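Local atomic coordinates of phage related exonuclease (Haemophilus somnus 129PT, PDB entry 3K93), a protein that probably acts as a phage-type exonuclease of the PD-(D/E)XK superfamily, degrading DNA with the help of metal ions. Residues Gln62-Leu67 / Phe160-Leu166; Arg90-Thr96 / Met145-Asp149. All coordinates share one frame; numbering follows the deposited sequence.

The two contacts lie on opposite sides of the chain's centre, their own centres about 29 Å apart and without touching; the chain segment spanned by contact 1 includes both segments of contact 2. Both are partly buried, and they share no secondary-structure element. Contact 1 joins the end of helix 59-66 to the loop after strand 152-158 and is largely polar: a buried lysine ties several loop oxygens together, with a carboxylate-amide pair nearer the surface. Contact 2 sets the last turn of helix 137-148 against a small β-hairpin, relying on indole faces, an arginine stack and a wedged leucine.

Contact 1 of 2, residues Gln62-Leu67 / Phe160-Leu166; sequences QKGNEL and FPTPLNL
The carboxylate of Glu66 and the side-chain amide of Asn165 approach from opposite directions and lie nearly in one plane, tilted by only 18°. Asn165 ND2 donates to Glu66 OE1 at 2.8 Å, the acceptor lying almost in the amide plane and offering its syn lone pair. The other two atoms of the pair, Glu66 OE2 and Asn165 OD1, are both acceptors and merely face each other, so a single bond holds the two groups. Pro163 CB packs 3.5 Å from the same Glu66 OE1. The third flat group, the Phe160 ring, is approached obliquely by Leu67 CD1, while Gln70, Ala71 and Leu74 of helix 68-79 also pack against the Phe160 side chain.

Lys63 carries the main polar link, its chain fully extended with CG anti to the backbone N (chi1 178°), which takes the ammonium past Pro163 to the loop. There Lys63 NZ donates to Phe160 O at 2.7 Å and to Thr162 OG1 at 3.0 Å, and it also bonds to the backbone oxygens of Ser115 and Trp116. The buried charge is thus met by four oxygens from two loops. These loops follow the neighbouring parallel strands 108-114 and 152-158 of the central sheet, consistent with a PD-(D/E)XK nuclease core; Asp111 and Thr112 on the first of them bind sodium with Asp100, and the Leu67 side chain lies about 11 Å from that ion.

Apolar packing flanks the lysine. Leu67, at the junction of helices 59-66 and 68-79, sets CD1 3.6 Å from Phe160 CB, the two side chains running antiparallel past one another; the same methyl also reaches Pro163 CD. Beside the start of the lysine chain, Leu166 rests CD1 3.5 Å from Lys63 N, against the helix backbone.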
ATOM      1  N   GLN A  62       8.151  14.956 -14.333  1.00 16.54           N
ATOM      2  CA  GLN A  62       9.070  15.490 -15.323  0.50 17.03           C
ATOM      3  C   GLN A  62       8.539  15.308 -16.750  1.00 17.02           C
ATOM      4  O   GLN A  62       8.764  16.174 -17.591  1.00 17.22           O
ATOM      5  CB  GLN A  62      10.469  14.890 -15.185  0.50 17.64           C
ATOM      6  CG  GLN A  62      11.592  15.692 -15.917  0.50 18.81           C
ATOM      7  CD  GLN A  62      11.452  17.229 -15.817  0.50 19.94           C
ATOM      8  OE1 GLN A  62      11.552  17.923 -16.827  0.50 21.03           O
ATOM      9  NE2 GLN A  62      11.234  17.753 -14.603  0.50 19.32           N
ATOM     10  N   LYS A  63       7.810  14.225 -17.030  1.00 16.33           N
ATOM     11  CA  LYS A  63       7.242  14.041 -18.382  1.00 16.04           C
ATOM     12  C   LYS A  63       6.302  15.189 -18.731  1.00 16.50           C
ATOM     13  O   LYS A  63       6.387  15.767 -19.830  1.00 15.20           O
ATOM     14  CB  LYS A  63       6.524  12.700 -18.532  1.00 15.40           C
ATOM     15  CG  LYS A  63       5.874  12.458 -19.899  1.00 14.33           C
ATOM     16  CD  LYS A  63       5.263  11.091 -20.012  1.00 10.83           C
ATOM     17  CE  LYS A  63       4.577  10.849 -21.358  1.00  9.32           C
ATOM     18  NZ  LYS A  63       4.095   9.426 -21.583  1.00  5.03           N
ATOM     19  N   GLY A  64       5.428  15.537 -17.792  1.00 17.58           N
ATOM     20  CA  GLY A  64       4.492  16.657 -17.982  1.00 18.51           C
ATOM     21  C   GLY A  64       5.211  17.968 -18.215  1.00 19.35           C
ATOM     22  O   GLY A  64       4.770  18.784 -18.987  1.00 20.53           O
ATOM     23  N   ASN A  65       6.331  18.170 -17.552  1.00 20.21           N
ATOM     24  CA  ASN A  65       7.094  19.390 -17.752  1.00 21.29           C
ATOM     25  C   ASN A  65       7.701  19.435 -19.132  1.00 20.80           C
ATOM     26  O   ASN A  65       7.586  20.432 -19.793  1.00 20.02           O
ATOM     27  CB  ASN A  65       8.187  19.544 -16.700  1.00 21.42           C
ATOM     28  CG  ASN A  65       7.628  19.879 -15.321  1.00 24.97           C
ATOM     29  OD1 ASN A  65       6.563  20.521 -15.199  1.00 27.08           O
ATOM     30  ND2 ASN A  65       8.366  19.463 -14.258  1.00 26.67           N
ATOM     31  N   GLU A  66       8.317  18.341 -19.561  1.00 20.90           N
ATOM     32  CA  GLU A  66       8.918  18.277 -20.886  1.00 21.51           C
ATOM     33  C   GLU A  66       7.931  18.389 -22.015  1.00 21.27           C
ATOM     34  O   GLU A  66       8.258  18.975 -23.040  1.00 21.54           O
ATOM     35  CB  GLU A  66       9.782  17.035 -21.057  1.00 21.63           C
ATOM     36  CG  GLU A  66      10.988  17.080 -20.116  1.00 25.50           C
ATOM     37  CD  GLU A  66      12.016  15.961 -20.316  1.00 29.19           C
ATOM     38  OE1 GLU A  66      11.926  15.194 -21.319  1.00 30.06           O
ATOM     39  OE2 GLU A  66      12.932  15.879 -19.442  1.00 31.74           O
ATOM     40  N   LEU A  67       6.721  17.892 -21.835  1.00 21.05           N
ATOM     41  CA  LEU A  67       5.779  17.804 -22.958  1.00 21.49           C
ATOM     42  C   LEU A  67       4.695  18.880 -22.840  1.00 22.61           C
ATOM     43  O   LEU A  67       3.692  18.866 -23.568  1.00 22.84           O
ATOM     44  CB  LEU A  67       5.168  16.417 -23.051  1.00 20.14           C
ATOM     45  CG  LEU A  67       6.161  15.279 -23.325  1.00 20.37           C
ATOM     46  CD1 LEU A  67       5.405  13.969 -23.326  1.00 14.69           C
ATOM     47  CD2 LEU A  67       6.923  15.467 -24.647  1.00 19.69           C
ATOM     48  N   PHE A 160       1.240  10.981 -24.659  1.00 11.99           N
ATOM     49  CA  PHE A 160       2.272  11.047 -25.655  1.00 12.51           C
ATOM     50  C   PHE A 160       3.278   9.961 -25.316  1.00 12.01           C
ATOM     51  O   PHE A 160       3.341   9.511 -24.168  1.00 11.68           O
ATOM     52  CB  PHE A 160       3.017  12.402 -25.575  1.00 13.06           C
ATOM     53  CG  PHE A 160       2.158  13.607 -25.875  1.00 14.35           C
ATOM     54  CD1 PHE A 160       1.749  13.876 -27.169  1.00 15.25           C
ATOM     55  CD2 PHE A 160       1.794  14.487 -24.872  1.00 17.61           C
ATOM     56  CE1 PHE A 160       0.968  14.972 -27.461  1.00 15.55           C
ATOM     57  CE2 PHE A 160       1.001  15.625 -25.177  1.00 18.01           C
ATOM     58  CZ  PHE A 160       0.595  15.853 -26.476  1.00 15.59           C
ATOM     59  N   PRO A 161       4.122   9.601 -26.270  1.00 11.71           N
ATOM     60  CA  PRO A 161       5.249   8.725 -25.937  1.00 12.44           C
ATOM     61  C   PRO A 161       6.135   9.332 -24.880  1.00 13.60           C
ATOM     62  O   PRO A 161       6.297  10.556 -24.848  1.00 14.44           O
ATOM     63  CB  PRO A 161       6.035   8.622 -27.250  1.00 11.73           C
ATOM     64  CG  PRO A 161       5.196   9.173 -28.274  1.00 12.31           C
ATOM     65  CD  PRO A 161       4.148  10.029 -27.672  1.00 11.58           C
ATOM     66  N   THR A 162       6.717   8.495 -24.020  1.00 14.49           N
ATOM     67  CA  THR A 162       7.590   8.971 -22.976  1.00 14.96           C
ATOM     68  C   THR A 162       8.926   9.363 -23.600  1.00 15.75           C
ATOM     69  O   THR A 162       9.490   8.586 -24.332  1.00 15.91           O
ATOM     70  CB  THR A 162       7.763   7.886 -21.878  1.00 15.58           C
ATOM     71  OG1 THR A 162       6.488   7.639 -21.274  1.00 14.13           O
ATOM     72  CG2 THR A 162       8.743   8.320 -20.780  1.00 14.52           C
ATOM     73  N   PRO A 163       9.421  10.583 -23.330  1.00 16.51           N
ATOM     74  CA  PRO A 163      10.740  11.001 -23.848  1.00 17.30           C
ATOM     75  C   PRO A 163      11.831  10.048 -23.380  1.00 18.11           C
ATOM     76  O   PRO A 163      11.818   9.634 -22.222  1.00 17.75           O
ATOM     77  CB  PRO A 163      10.961  12.378 -23.211  1.00 17.85           C
ATOM     78  CG  PRO A 163       9.652  12.829 -22.700  1.00 16.97           C
ATOM     79  CD  PRO A 163       8.748  11.654 -22.579  1.00 16.79           C
ATOM     80  N   LEU A 164      12.749   9.705 -24.267  1.00 19.43           N
ATOM     81  CA  LEU A 164      13.802   8.725 -23.979  1.00 20.80           C
ATOM     82  C   LEU A 164      14.566   8.979 -22.699  1.00 22.04           C
ATOM     83  O   LEU A 164      14.850   8.058 -21.960  1.00 22.38           O
ATOM     84  CB  LEU A 164      14.791   8.638 -25.128  1.00 20.62           C
ATOM     85  CG  LEU A 164      14.406   7.675 -26.247  1.00 21.53           C
ATOM     86  CD1 LEU A 164      15.253   7.924 -27.527  1.00 19.25           C
ATOM     87  CD2 LEU A 164      14.536   6.205 -25.763  1.00 21.83           C
ATOM     88  N   ASN A 165      14.845  10.239 -22.408  1.00 23.39           N
ATOM     89  CA  ASN A 165      15.640  10.565 -21.256  1.00 24.50           C
ATOM     90  C   ASN A 165      14.939  10.209 -19.920  1.00 23.82           C
ATOM     91  O   ASN A 165      15.558  10.260 -18.881  1.00 23.46           O
ATOM     92  CB  ASN A 165      16.065  12.053 -21.304  1.00 25.27           C
ATOM     93  CG  ASN A 165      14.976  12.987 -20.811  1.00 29.38           C
ATOM     94  OD1 ASN A 165      14.981  13.372 -19.650  1.00 37.09           O
ATOM     95  ND2 ASN A 165      14.018  13.328 -21.674  1.00 32.88           N
ATOM     96  N   LEU A 166      13.654   9.862 -19.952  1.00 23.10           N
ATOM     97  CA  LEU A 166      12.936   9.542 -18.746  1.00 22.33           C
ATOM     98  C   LEU A 166      12.680   8.049 -18.592  1.00 22.83           C
ATOM     99  O   LEU A 166      12.058   7.648 -17.633  1.00 23.69           O
ATOM    100  CB  LEU A 166      11.623  10.305 -18.726  1.00 21.80           C
ATOM    101  CG  LEU A 166      11.752  11.822 -18.699  1.00 21.45           C
ATOM    102  CD1 LEU A 166      10.377  12.473 -18.666  1.00 19.21           C
ATOM    103  CD2 LEU A 166      12.612  12.258 -17.473  1.00 19.64           C
TER

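Contact 2 of 2, residues Arg90-Thr96 / Met145-Asp149; sequences RENEFIT and MWLWD
Arg90 reaches out along Leu147 and Trp148 with its chain extended from CG to NE. Its CB lies 4.2 Å from Leu147 CD2, and CG stands over the rim of one Trp148 face, above CZ2. CD sits over the centre of the six-membered ring on the same face, a CH-pi contact, and NE stands above Trp148 NE1; these two nitrogens are both donors and form no bond. CZ lies 3.6 Å from the centroid of the five-membered ring, a cation-pi contact with guanidinium and indole stacked at 13°. At the tip, Arg90 NH1 donates to Leu147 O at 2.9 Å, in the guanidinium plane and on a carbonyl lone pair, so stack and bond together fix the group's rotation.

Asn92 divides its amide. Its OD1 takes Phe94 N at 2.8 Å and Ile95 N at 3.0 Å from opposite faces of its plane, an Asx turn to Phe94 N and a wider Asx motif with Ile95 N, while ND2 is held 3.2 Å above the centre of one Trp146 face. Ile95 CD1 touches Trp146 CE3 at 3.6 Å, and Leu147 wedges CD2 against Glu91 CA.

A Schellman motif at Asp149, with positive phi, follows the last turn of helix 137-148. That turn lies against the hairpin of strands 90-91 and 95-97, which strand 10-11 extends; Trp146 also packs on helix 198-221, and Trp148 meets the Tyr102 ring of strand 101-103.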
ATOM      1  N   ARG A  90      -1.862  33.306  -9.644  1.00 18.49           N
ATOM      2  CA  ARG A  90      -2.745  34.181  -8.910  1.00 16.92           C
ATOM      3  C   ARG A  90      -2.921  33.636  -7.526  1.00 16.15           C
ATOM      4  O   ARG A  90      -2.587  32.467  -7.252  1.00 14.56           O
ATOM      5  CB  ARG A  90      -4.086  34.293  -9.597  1.00 17.00           C
ATOM      6  CG  ARG A  90      -4.044  35.055 -10.906  1.00 15.82           C
ATOM      7  CD  ARG A  90      -5.444  35.111 -11.494  1.00 16.25           C
ATOM      8  NE  ARG A  90      -5.494  35.864 -12.738  1.00 19.46           N
ATOM      9  CZ  ARG A  90      -6.610  36.314 -13.300  1.00 19.67           C
ATOM     10  NH1 ARG A  90      -7.801  36.113 -12.754  1.00 20.11           N
ATOM     11  NH2 ARG A  90      -6.536  36.967 -14.423  1.00 19.98           N
ATOM     12  N   GLU A  91      -3.422  34.500  -6.647  1.00 15.45           N
ATOM     13  CA  GLU A  91      -3.803  34.100  -5.316  1.00 15.26           C
ATOM     14  C   GLU A  91      -4.857  34.983  -4.723  1.00 14.21           C
ATOM     15  O   GLU A  91      -5.041  36.104  -5.161  1.00 13.52           O
ATOM     16  CB  GLU A  91      -2.608  34.075  -4.389  1.00 16.07           C
ATOM     17  CG  GLU A  91      -1.870  35.358  -4.217  1.00 19.82           C
ATOM     18  CD  GLU A  91      -0.636  35.114  -3.370  1.00 25.83           C
ATOM     19  OE1 GLU A  91       0.334  34.521  -3.897  1.00 31.44           O
ATOM     20  OE2 GLU A  91      -0.651  35.453  -2.168  1.00 29.40           O
ATOM     21  N   ASN A  92      -5.555  34.453  -3.727  1.00 12.40           N
ATOM     22  CA  ASN A  92      -6.492  35.217  -2.983  1.00 11.81           C
ATOM     23  C   ASN A  92      -6.117  34.991  -1.527  1.00 11.59           C
ATOM     24  O   ASN A  92      -4.963  34.675  -1.267  1.00 11.17           O
ATOM     25  CB  ASN A  92      -7.943  34.870  -3.379  1.00 11.83           C
ATOM     26  CG  ASN A  92      -8.313  33.400  -3.180  1.00 12.76           C
ATOM     27  OD1 ASN A  92      -7.774  32.704  -2.318  1.00 11.00           O
ATOM     28  ND2 ASN A  92      -9.269  32.928  -3.995  1.00 11.31           N
ATOM     29  N   GLU A  93      -7.040  35.126  -0.582  1.00 11.18           N
ATOM     30  CA  GLU A  93      -6.663  34.965   0.801  1.00 11.51           C
ATOM     31  C   GLU A  93      -6.529  33.502   1.218  1.00 10.71           C
ATOM     32  O   GLU A  93      -6.050  33.241   2.292  1.00 10.64           O
ATOM     33  CB  GLU A  93      -7.618  35.705   1.740  1.00 11.95           C
ATOM     34  CG  GLU A  93      -7.715  37.191   1.481  1.00 14.26           C
ATOM     35  CD  GLU A  93      -6.365  37.923   1.456  1.00 17.61           C
ATOM     36  OE1 GLU A  93      -5.422  37.544   2.204  1.00 17.63           O
ATOM     37  OE2 GLU A  93      -6.252  38.909   0.674  1.00 22.35           O
ATOM     38  N   PHE A  94      -6.907  32.565   0.356  1.00 10.50           N
ATOM     39  CA  PHE A  94      -6.962  31.144   0.727  1.00 10.03           C
ATOM     40  C   PHE A  94      -6.030  30.243  -0.064  1.00  9.28           C
ATOM     41  O   PHE A  94      -5.382  29.342   0.496  1.00  8.85           O
ATOM     42  CB  PHE A  94      -8.392  30.662   0.584  1.00 10.76           C
ATOM     43  CG  PHE A  94      -9.360  31.407   1.457  1.00 11.90           C
ATOM     44  CD1 PHE A  94      -9.601  30.982   2.747  1.00 13.71           C
ATOM     45  CD2 PHE A  94     -10.004  32.531   0.987  1.00 14.21           C
ATOM     46  CE1 PHE A  94     -10.469  31.661   3.579  1.00 17.64           C
ATOM     47  CE2 PHE A  94     -10.883  33.237   1.798  1.00 18.15           C
ATOM     48  CZ  PHE A  94     -11.119  32.806   3.112  1.00 18.55           C
ATOM     49  N   ILE A  95      -5.942  30.503  -1.358  1.00  8.66           N
ATOM     50  CA  ILE A  95      -5.290  29.605  -2.284  1.00  8.61           C
ATOM     51  C   ILE A  95      -4.397  30.356  -3.261  1.00  8.65           C
ATOM     52  O   ILE A  95      -4.478  31.579  -3.390  1.00  7.66           O
ATOM     53  CB  ILE A  95      -6.326  28.744  -3.067  1.00  8.73           C
ATOM     54  CG1 ILE A  95      -7.241  29.611  -3.929  1.00  7.26           C
ATOM     55  CG2 ILE A  95      -7.186  27.904  -2.094  1.00  7.50           C
ATOM     56  CD1 ILE A  95      -8.021  28.793  -4.932  1.00  6.21           C
ATOM     57  N   THR A  96      -3.525  29.612  -3.920  1.00  8.78           N
ATOM     58  CA  THR A  96      -2.702  30.146  -4.997  1.00  9.72           C
ATOM     59  C   THR A  96      -2.780  29.126  -6.123  1.00  9.85           C
ATOM     60  O   THR A  96      -3.009  27.939  -5.890  1.00  9.18           O
ATOM     61  CB  THR A  96      -1.218  30.369  -4.597  1.00  9.24           C
ATOM     62  OG1 THR A  96      -0.615  29.109  -4.383  1.00 12.52           O
ATOM     63  CG2 THR A  96      -1.081  31.161  -3.305  1.00 10.14           C
HETATM   64  N   MSE A 145     -10.968  28.120 -11.337  1.00 12.37           N
HETATM   65  CA  MSE A 145     -12.129  28.864 -11.807  1.00 12.06           C
HETATM   66  C   MSE A 145     -12.422  30.034 -10.855  1.00 12.29           C
HETATM   67  O   MSE A 145     -12.873  31.102 -11.274  1.00 12.25           O
HETATM   68  CB  MSE A 145     -13.358  27.962 -11.953  1.00 11.48           C
HETATM   69  CG  MSE A 145     -13.309  27.080 -13.167  1.00 11.29           C
HETATM   70 SE   MSE A 145     -14.926  26.073 -13.464  0.75  9.26          SE
HETATM   71  CE  MSE A 145     -14.626  24.495 -12.337  1.00  9.68           C
ATOM     72  N   TRP A 146     -12.157  29.819  -9.575  1.00 13.03           N
ATOM     73  CA  TRP A 146     -12.327  30.855  -8.558  1.00 13.40           C
ATOM     74  C   TRP A 146     -11.325  31.985  -8.801  1.00 13.91           C
ATOM     75  O   TRP A 146     -11.713  33.117  -8.917  1.00 13.61           O
ATOM     76  CB  TRP A 146     -12.113  30.262  -7.178  1.00 13.17           C
ATOM     77  CG  TRP A 146     -12.411  31.158  -6.101  1.00 13.31           C
ATOM     78  CD1 TRP A 146     -13.131  32.338  -6.157  1.00 14.14           C
ATOM     79  CD2 TRP A 146     -12.046  30.980  -4.751  1.00 12.91           C
ATOM     80  NE1 TRP A 146     -13.217  32.888  -4.918  1.00 13.46           N
ATOM     81  CE2 TRP A 146     -12.556  32.078  -4.032  1.00 14.32           C
ATOM     82  CE3 TRP A 146     -11.326  29.995  -4.068  1.00 14.14           C
ATOM     83  CZ2 TRP A 146     -12.386  32.209  -2.674  1.00 16.68           C
ATOM     84  CZ3 TRP A 146     -11.163  30.118  -2.734  1.00 14.35           C
ATOM     85  CH2 TRP A 146     -11.679  31.218  -2.036  1.00 15.79           C
ATOM     86  N   LEU A 147     -10.056  31.629  -8.973  1.00 14.39           N
ATOM     87  CA  LEU A 147      -9.004  32.605  -9.161  1.00 14.92           C
ATOM     88  C   LEU A 147      -9.095  33.343 -10.470  1.00 15.97           C
ATOM     89  O   LEU A 147      -8.645  34.478 -10.545  1.00 16.78           O
ATOM     90  CB  LEU A 147      -7.626  31.946  -9.053  1.00 14.52           C
ATOM     91  CG  LEU A 147      -7.161  31.515  -7.677  1.00 14.06           C
ATOM     92  CD1 LEU A 147      -5.958  30.590  -7.790  1.00 14.30           C
ATOM     93  CD2 LEU A 147      -6.799  32.740  -6.808  1.00 14.25           C
ATOM     94  N   TRP A 148      -9.671  32.717 -11.498  1.00 17.16           N
ATOM     95  CA  TRP A 148      -9.738  33.294 -12.857  1.00 17.77           C
ATOM     96  C   TRP A 148     -11.148  33.686 -13.279  1.00 18.46           C
ATOM     97  O   TRP A 148     -11.350  34.049 -14.416  1.00 18.52           O
ATOM     98  CB  TRP A 148      -9.116  32.323 -13.892  1.00 18.14           C
ATOM     99  CG  TRP A 148      -7.709  32.612 -14.179  1.00 18.27           C
ATOM    100  CD1 TRP A 148      -7.243  33.468 -15.121  1.00 19.00           C
ATOM    101  CD2 TRP A 148      -6.555  32.077 -13.511  1.00 18.55           C
ATOM    102  NE1 TRP A 148      -5.876  33.493 -15.098  1.00 18.93           N
ATOM    103  CE2 TRP A 148      -5.426  32.657 -14.115  1.00 18.38           C
ATOM    104  CE3 TRP A 148      -6.369  31.158 -12.468  1.00 18.25           C
ATOM    105  CZ2 TRP A 148      -4.126  32.364 -13.712  1.00 18.84           C
ATOM    106  CZ3 TRP A 148      -5.079  30.862 -12.073  1.00 18.35           C
ATOM    107  CH2 TRP A 148      -3.974  31.473 -12.684  1.00 18.69           C
ATOM    108  N   ASP A 149     -12.107  33.653 -12.355  1.00 19.98           N
ATOM    109  CA  ASP A 149     -13.500  34.061 -12.634  1.00 21.17           C
ATOM    110  C   ASP A 149     -14.078  33.367 -13.859  1.00 20.46           C
ATOM    111  O   ASP A 149     -14.611  34.026 -14.737  1.00 21.30           O
ATOM    112  CB  ASP A 149     -13.625  35.588 -12.798  1.00 22.47           C
ATOM    113  CG  ASP A 149     -13.472  36.350 -11.478  1.00 25.95           C
ATOM    114  OD1 ASP A 149     -13.994  35.913 -10.427  1.00 30.87           O
ATOM    115  OD2 ASP A 149     -12.848  37.426 -11.496  1.00 32.21           O
TER